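Local coordinates for putative branched chain amino acid ABC transporter, periplasmic amino acid-binding protein (Brucella ovis, PDB 4XFK), which probably serves as the periplasmic amino-acid-binding component of an ABC-type transport system, as a member of the leucine-binding protein family, at residues V35-G40 with K285-H290; M278-D283 with A299-Q304. The protein carries 1 engineered substitution. All blocks are in the same frame, centred on the assembly; numbering follows the deposited sequence.

Overall arrangement
Contacts 1 and 2 lie on the same side of the chain's centre, with their own centres about 9 Å apart. Helix 274-288 takes part in both: its C-terminal end meets helix 26-44 in contact 1, and its middle meets helix 296-312 in contact 2. Helix 26-44 also touches helix 296-312, so the three helices touch one another pairwise. The contacts are joined by Y37 OH and D283 OD2, 2.6 Å apart in a probable hydrogen bond, and by Q38 OE1 packed 3.5 Å from V300 CG1. The V300 side chain is about 13 Å from a bound sodium ion.

Contact 1 (V35-G40 with K285-H290); sequences VLYQLG and KKVTGH
The contact rests on Y37 and V287, where helix 26-44 passes the C-terminal end of helix 274-288; their CA atoms, 7.1 Å apart, are the nearest pair between 35-40 and 285-290. The Y37 side chain projects with CG anti to the backbone N (chi1 173°), which sends the ring across to the neighbouring helix. V287 meets the ring at its edge, near the ring plane, with Y37 CD1 3.7 Å from V287 CB. The two methyls of the valine are spaced along this edge: V287 CG1 sits 3.8 Å from Y37 CD1, and V287 CG2 is 3.8 Å from Y37 CE1. The two side chains cross at about a right angle. T288 CG2 approaches more loosely and obliquely, 4.5 Å from Y37 CD1. The phenol OH hydrogen-bonds to D283, while the ring also meets that of Y284, so the tyrosine is held at its end as well as along its edge. In this periplasmic binding protein fold, the contact joins helix 26-44, which follows strand 13-18 of the five-stranded parallel sheet, to a part of the chain far off in sequence: the two segments are 245 residues apart. Beyond Y37, Q38 packs on V300 and L303 and makes a weak hydrogen bond to Q304. At the end of helix 274-288, G289 is the first residue to leave helical geometry, with a positive phi of 97°, and T288 forms an ST turn: H290 N donates to T288 OG1 over 3.2 Å, nearly straight at 169°. That hydroxyl also bonds to Y284 O and lies 3.4 Å above the H290 ring plane, T288 OG1 being over the ring centre.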
ATOM      1  N   VAL A  35       2.071  -7.994  -9.135  1.00  6.28           N
ATOM      2  CA  VAL A  35       2.664  -9.272  -8.764  1.00  6.75           C
ATOM      3  C   VAL A  35       3.105 -10.054 -10.008  1.00  7.69           C
ATOM      4  O   VAL A  35       4.224 -10.578 -10.058  1.00  7.57           O
ATOM      5  CB  VAL A  35       1.692 -10.084  -7.881  1.00  7.40           C
ATOM      6  CG1 VAL A  35       2.201 -11.507  -7.651  1.00  8.04           C
ATOM      7  CG2 VAL A  35       1.489  -9.371  -6.547  1.00  7.84           C
ATOM      8  N   LEU A  36       2.250 -10.117 -11.021  1.00  7.16           N
ATOM      9  CA  LEU A  36       2.633 -10.812 -12.250  1.00  7.26           C
ATOM     10  C   LEU A  36       3.787 -10.084 -12.930  1.00  7.72           C
ATOM     11  O   LEU A  36       4.668 -10.711 -13.501  1.00  8.68           O
ATOM     12  CB  LEU A  36       1.443 -10.948 -13.200  1.00  9.05           C
ATOM     13  CG  LEU A  36       0.360 -11.899 -12.691  1.00 11.72           C
ATOM     14  CD1 LEU A  36      -0.750 -12.058 -13.721  1.00 13.13           C
ATOM     15  CD2 LEU A  36       0.944 -13.248 -12.325  1.00 15.83           C
ATOM     16  N   TYR A  37       3.792  -8.755 -12.862  1.00  7.41           N
ATOM     17  CA  TYR A  37       4.906  -8.000 -13.439  1.00  8.32           C
ATOM     18  C   TYR A  37       6.237  -8.381 -12.781  1.00  7.39           C
ATOM     19  O   TYR A  37       7.193  -8.750 -13.467  1.00  8.14           O
ATOM     20  CB  TYR A  37       4.664  -6.488 -13.328  1.00  8.38           C
ATOM     21  CG  TYR A  37       5.841  -5.635 -13.753  1.00  8.37           C
ATOM     22  CD1 TYR A  37       5.981  -5.209 -15.071  1.00  9.24           C
ATOM     23  CD2 TYR A  37       6.797  -5.226 -12.828  1.00  7.99           C
ATOM     24  CE1 TYR A  37       7.054  -4.419 -15.454  1.00  9.27           C
ATOM     25  CE2 TYR A  37       7.869  -4.436 -13.202  1.00  8.97           C
ATOM     26  CZ  TYR A  37       7.998  -4.037 -14.516  1.00  9.76           C
ATOM     27  OH  TYR A  37       9.069  -3.247 -14.876  1.00 11.87           O
ATOM     28  N   GLN A  38       6.313  -8.287 -11.457  1.00  7.12           N
ATOM     29  CA  GLN A  38       7.610  -8.453 -10.810  1.00  7.37           C
ATOM     30  C   GLN A  38       8.027  -9.910 -10.637  1.00  7.33           C
ATOM     31  O   GLN A  38       9.201 -10.252 -10.828  1.00  8.10           O
ATOM     32  CB  GLN A  38       7.699  -7.676  -9.497  1.00  8.18           C
ATOM     33  CG  GLN A  38       9.126  -7.599  -8.974  1.00  9.81           C
ATOM     34  CD  GLN A  38      10.090  -6.956  -9.968  1.00 10.96           C
ATOM     35  OE1 GLN A  38       9.751  -5.989 -10.645  1.00 12.10           O
ATOM     36  NE2 GLN A  38      11.306  -7.479 -10.034  1.00 11.59           N
ATOM     37  N   LEU A  39       7.090 -10.786 -10.282  1.00  7.11           N
ATOM     38  CA  LEU A  39       7.415 -12.208 -10.305  1.00  7.65           C
ATOM     39  C   LEU A  39       7.722 -12.648 -11.737  1.00  7.81           C
ATOM     40  O   LEU A  39       8.526 -13.555 -11.956  1.00  8.24           O
ATOM     41  CB  LEU A  39       6.303 -13.062  -9.706  1.00  8.14           C
ATOM     42  CG  LEU A  39       6.020 -12.861  -8.218  1.00  7.91           C
ATOM     43  CD1 LEU A  39       5.011 -13.882  -7.748  1.00 10.07           C
ATOM     44  CD2 LEU A  39       7.288 -12.962  -7.390  1.00  9.37           C
ATOM     45  N   GLY A  40       7.110 -11.984 -12.716  1.00  7.68           N
ATOM     46  CA  GLY A  40       7.450 -12.231 -14.104  1.00  8.10           C
ATOM     47  C   GLY A  40       8.903 -11.906 -14.390  1.00  8.75           C
ATOM     48  O   GLY A  40       9.571 -12.657 -15.104  1.00  9.14           O
ATOM     49  N   LYS A 285       4.161   0.064 -18.129  1.00 10.22           N
ATOM     50  CA  LYS A 285       3.103   0.239 -19.122  1.00 10.77           C
ATOM     51  C   LYS A 285       3.245  -0.728 -20.302  1.00 11.97           C
ATOM     52  O   LYS A 285       2.250  -1.266 -20.785  1.00 12.89           O
ATOM     53  CB  LYS A 285       3.034   1.692 -19.616  1.00 11.07           C
ATOM     54  CG  LYS A 285       1.935   1.913 -20.651  1.00 11.95           C
ATOM     55  CD  LYS A 285       1.772   3.370 -21.038  1.00 14.86           C
ATOM     56  CE  LYS A 285       0.630   3.540 -22.033  1.00 18.29           C
ATOM     57  NZ  LYS A 285       0.395   4.977 -22.354  1.00 22.37           N
ATOM     58  N   LYS A 286       4.473  -0.951 -20.763  1.00 11.45           N
ATOM     59  CA  LYS A 286       4.706  -1.897 -21.849  1.00 12.98           C
ATOM     60  C   LYS A 286       4.166  -3.277 -21.497  1.00 12.02           C
ATOM     61  O   LYS A 286       3.557  -3.952 -22.328  1.00 15.13           O
ATOM     62  CB  LYS A 286       6.199  -1.982 -22.165  1.00 15.06           C
ATOM     63  CG  LYS A 286       6.519  -2.792 -23.410  1.00 20.06           C
ATOM     64  CD  LYS A 286       7.977  -2.635 -23.816  1.00 24.52           C
ATOM     65  CE  LYS A 286       8.914  -3.372 -22.871  1.00 27.46           C
ATOM     66  NZ  LYS A 286      10.266  -3.563 -23.482  1.00 28.93           N
ATOM     67  N   VAL A 287       4.378  -3.689 -20.252  1.00 11.30           N
ATOM     68  CA  VAL A 287       3.963  -5.014 -19.818  1.00 11.01           C
ATOM     69  C   VAL A 287       2.479  -5.095 -19.458  1.00 11.87           C
ATOM     70  O   VAL A 287       1.786  -6.021 -19.882  1.00 13.71           O
ATOM     71  CB  VAL A 287       4.802  -5.490 -18.612  1.00 12.20           C
ATOM     72  CG1 VAL A 287       4.269  -6.814 -18.076  1.00 13.69           C
ATOM     73  CG2 VAL A 287       6.281  -5.607 -18.995  1.00 13.04           C
ATOM     74  N   THR A 288       1.987  -4.136 -18.679  1.00 11.61           N
ATOM     75  CA  THR A 288       0.634  -4.247 -18.140  1.00 10.96           C
ATOM     76  C   THR A 288      -0.413  -3.498 -18.945  1.00 11.85           C
ATOM     77  O   THR A 288      -1.603  -3.746 -18.786  1.00 14.45           O
ATOM     78  CB  THR A 288       0.542  -3.708 -16.708  1.00  9.89           C
ATOM     79  OG1 THR A 288       0.604  -2.276 -16.748  1.00  9.96           O
ATOM     80  CG2 THR A 288       1.669  -4.259 -15.853  1.00 10.92           C
ATOM     81  N   GLY A 289       0.018  -2.557 -19.780  1.00 11.70           N
ATOM     82  CA  GLY A 289      -0.915  -1.735 -20.524  1.00 12.33           C
ATOM     83  C   GLY A 289      -1.208  -0.377 -19.896  1.00 11.79           C
ATOM     84  O   GLY A 289      -1.826   0.467 -20.541  1.00 14.65           O
ATOM     85  N   HIS A 290      -0.781  -0.153 -18.648  1.00 10.88           N
ATOM     86  CA  HIS A 290      -1.009   1.134 -17.991  1.00 10.73           C
ATOM     87  C   HIS A 290       0.204   1.558 -17.174  1.00  9.83           C
ATOM     88  O   HIS A 290       1.018   0.728 -16.768  1.00  9.67           O
ATOM     89  CB  HIS A 290      -2.253   1.084 -17.093  1.00 11.14           C
ATOM     90  CG  HIS A 290      -2.195   0.024 -16.037  1.00  9.51           C
ATOM     91  ND1 HIS A 290      -2.702  -1.242 -16.227  1.00 10.93           N
ATOM     92  CD2 HIS A 290      -1.675   0.038 -14.787  1.00  9.51           C
ATOM     93  CE1 HIS A 290      -2.506  -1.962 -15.136  1.00 10.90           C
ATOM     94  NE2 HIS A 290      -1.882  -1.210 -14.249  1.00  9.67           N
TER

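Contact 2 (M278-D283 with A299-Q304); sequences MAFAED and AVFGLQ
F280 extends from helix 274-288 toward helix 296-312 and touches V300 and F301 in a wholly apolar, buried contact. The ring-to-methyl part is made with V300, whose side chain comes from the opposite direction: F280 CE1 is 3.8 Å from V300 CG1, and F280 CZ lies 3.9 Å from the same methyl. The valine approaches the ring obliquely. With CG anti to the backbone N (chi1 168°), F280 spans much of the gap between segments 278-283 and 299-304, whose closest CA atoms, those of F280 and V300, are still 10.3 Å apart. The two helices are successive in the chain, linked by a short loop containing P292, and in this periplasmic binding protein they form a pair beside helix 26-44. The aromatic part is an oblique pair of rings, with the F280 and F301 planes at 53° and their centroids 5.5 Å apart. F301 presents its CE1 corner over one face of F280, toward the rim, with F301 CE1 3.8 Å from F280 CE2. F301 CG lies beside the backbone N (chi1 -59°), and the far end of the ring swings nearer to F280 than its base. Around them, F268 meets F280 edge-to-face and P337 touches both phenylalanines.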
ATOM      1  N   MET A 278      11.157   7.207 -14.506  1.00 10.06           N
ATOM      2  CA  MET A 278      10.437   7.248 -15.770  1.00 11.89           C
ATOM      3  C   MET A 278      10.614   5.960 -16.575  1.00 11.20           C
ATOM      4  O   MET A 278       9.666   5.487 -17.210  1.00 10.99           O
ATOM      5  CB  MET A 278      10.825   8.474 -16.599  1.00 11.88           C
ATOM      6  CG  MET A 278       9.909   8.680 -17.791  1.00 13.05           C
ATOM      7  SD  MET A 278       8.184   8.981 -17.347  1.00 14.49           S
ATOM      8  CE  MET A 278       8.341  10.605 -16.595  1.00 16.05           C
ATOM      9  N   ALA A 279      11.813   5.379 -16.542  1.00 10.50           N
ATOM     10  CA  ALA A 279      12.047   4.137 -17.269  1.00 10.19           C
ATOM     11  C   ALA A 279      11.174   3.012 -16.713  1.00 10.08           C
ATOM     12  O   ALA A 279      10.650   2.187 -17.462  1.00 11.67           O
ATOM     13  CB  ALA A 279      13.524   3.749 -17.222  1.00 12.77           C
ATOM     14  N   PHE A 280      11.019   2.981 -15.396  1.00 10.26           N
ATOM     15  CA  PHE A 280      10.127   2.012 -14.779  1.00 10.27           C
ATOM     16  C   PHE A 280       8.680   2.220 -15.217  1.00 10.21           C
ATOM     17  O   PHE A 280       7.998   1.264 -15.549  1.00 10.55           O
ATOM     18  CB  PHE A 280      10.225   2.066 -13.260  1.00 10.97           C
ATOM     19  CG  PHE A 280       9.130   1.312 -12.569  1.00 10.33           C
ATOM     20  CD1 PHE A 280       8.968  -0.055 -12.771  1.00 10.77           C
ATOM     21  CD2 PHE A 280       8.241   1.968 -11.745  1.00 11.64           C
ATOM     22  CE1 PHE A 280       7.942  -0.746 -12.150  1.00 12.16           C
ATOM     23  CE2 PHE A 280       7.218   1.287 -11.120  1.00 11.59           C
ATOM     24  CZ  PHE A 280       7.065  -0.077 -11.322  1.00 12.19           C
ATOM     25  N   ALA A 281       8.217   3.468 -15.222  1.00 10.10           N
ATOM     26  CA  ALA A 281       6.848   3.764 -15.635  1.00 10.57           C
ATOM     27  C   ALA A 281       6.606   3.245 -17.045  1.00  9.77           C
ATOM     28  O   ALA A 281       5.591   2.611 -17.322  1.00 10.33           O
ATOM     29  CB  ALA A 281       6.570   5.265 -15.564  1.00 12.06           C
ATOM     30  N   GLU A 282       7.553   3.502 -17.941  1.00 10.64           N
ATOM     31  CA  GLU A 282       7.406   3.065 -19.326  1.00 11.19           C
ATOM     32  C   GLU A 282       7.439   1.541 -19.470  1.00 10.64           C
ATOM     33  O   GLU A 282       6.666   0.969 -20.243  1.00 11.73           O
ATOM     34  CB  GLU A 282       8.474   3.715 -20.206  1.00 12.25           C
ATOM     35  CG  GLU A 282       8.301   5.227 -20.378  1.00 13.66           C
ATOM     36  CD  GLU A 282       7.068   5.587 -21.190  1.00 15.93           C
ATOM     37  OE1 GLU A 282       6.699   4.793 -22.072  1.00 19.75           O
ATOM     38  OE2 GLU A 282       6.461   6.658 -20.946  1.00 16.68           O
ATOM     39  N   ASP A 283       8.327   0.876 -18.738  1.00 10.77           N
ATOM     40  CA  ASP A 283       8.407  -0.576 -18.835  1.00 10.61           C
ATOM     41  C   ASP A 283       7.151  -1.230 -18.265  1.00  9.37           C
ATOM     42  O   ASP A 283       6.616  -2.184 -18.840  1.00 10.65           O
ATOM     43  CB  ASP A 283       9.645  -1.124 -18.127  1.00 11.92           C
ATOM     44  CG  ASP A 283       9.829  -2.603 -18.372  1.00 14.54           C
ATOM     45  OD1 ASP A 283      10.200  -2.968 -19.506  1.00 17.90           O
ATOM     46  OD2 ASP A 283       9.589  -3.404 -17.443  1.00 14.85           O
ATOM     47  N   ALA A 299       3.906  -2.842  -4.344  1.00  6.64           N
ATOM     48  CA  ALA A 299       3.910  -4.267  -4.647  1.00  6.38           C
ATOM     49  C   ALA A 299       5.127  -4.634  -5.488  1.00  6.10           C
ATOM     50  O   ALA A 299       5.821  -5.616  -5.195  1.00  6.93           O
ATOM     51  CB  ALA A 299       2.625  -4.678  -5.331  1.00  6.43           C
ATOM     52  N   VAL A 300       5.423  -3.833  -6.505  1.00  6.00           N
ATOM     53  CA  VAL A 300       6.594  -4.090  -7.337  1.00  6.66           C
ATOM     54  C   VAL A 300       7.895  -3.934  -6.545  1.00  6.09           C
ATOM     55  O   VAL A 300       8.766  -4.812  -6.573  1.00  6.42           O
ATOM     56  CB  VAL A 300       6.634  -3.165  -8.574  1.00  7.07           C
ATOM     57  CG1 VAL A 300       7.971  -3.313  -9.301  1.00  7.66           C
ATOM     58  CG2 VAL A 300       5.448  -3.441  -9.498  1.00  8.18           C
ATOM     59  N   PHE A 301       8.031  -2.825  -5.826  1.00  6.60           N
ATOM     60  CA  PHE A 301       9.284  -2.548  -5.130  1.00  7.47           C
ATOM     61  C   PHE A 301       9.505  -3.568  -4.004  1.00  7.05           C
ATOM     62  O   PHE A 301      10.628  -4.017  -3.758  1.00  6.98           O
ATOM     63  CB  PHE A 301       9.326  -1.114  -4.583  1.00  8.18           C
ATOM     64  CG  PHE A 301       9.175  -0.027  -5.632  1.00  9.18           C
ATOM     65  CD1 PHE A 301       9.371  -0.285  -6.980  1.00 10.02           C
ATOM     66  CD2 PHE A 301       8.812   1.262  -5.255  1.00 12.02           C
ATOM     67  CE1 PHE A 301       9.213   0.723  -7.931  1.00 11.81           C
ATOM     68  CE2 PHE A 301       8.667   2.275  -6.201  1.00 13.34           C
ATOM     69  CZ  PHE A 301       8.856   2.000  -7.536  1.00 13.58           C
ATOM     70  N   GLY A 302       8.425  -3.949  -3.336  1.00  7.14           N
ATOM     71  CA  GLY A 302       8.514  -4.968  -2.314  1.00  7.24           C
ATOM     72  C   GLY A 302       8.985  -6.282  -2.889  1.00  6.83           C
ATOM     73  O   GLY A 302       9.832  -6.958  -2.302  1.00  7.04           O
ATOM     74  N   LEU A 303       8.443  -6.648  -4.045  1.00  6.43           N
ATOM     75  CA  LEU A 303       8.860  -7.892  -4.680  1.00  6.86           C
ATOM     76  C   LEU A 303      10.266  -7.794  -5.262  1.00  6.17           C
ATOM     77  O   LEU A 303      10.943  -8.807  -5.393  1.00  7.06           O
ATOM     78  CB  LEU A 303       7.842  -8.359  -5.716  1.00  7.03           C
ATOM     79  CG  LEU A 303       6.514  -8.841  -5.132  1.00  7.82           C
ATOM     80  CD1 LEU A 303       5.485  -9.080  -6.240  1.00  9.29           C
ATOM     81  CD2 LEU A 303       6.711 -10.109  -4.317  1.00  8.49           C
ATOM     82  N   GLN A 304      10.730  -6.581  -5.570  1.00  6.43           N
ATOM     83  CA  GLN A 304      12.139  -6.389  -5.914  1.00  7.11           C
ATOM     84  C   GLN A 304      13.041  -6.657  -4.712  1.00  7.50           C
ATOM     85  O   GLN A 304      14.083  -7.297  -4.850  1.00  8.37           O
ATOM     86  CB  GLN A 304      12.398  -4.997  -6.495  1.00  7.56           C
ATOM     87  CG  GLN A 304      11.775  -4.815  -7.864  1.00 11.09           C
ATOM     88  CD  GLN A 304      12.121  -3.492  -8.521  1.00 14.72           C
ATOM     89  OE1 GLN A 304      12.798  -2.652  -7.932  1.00 19.87           O
ATOM     90  NE2 GLN A 304      11.652  -3.301  -9.754  1.00 16.64           N
TER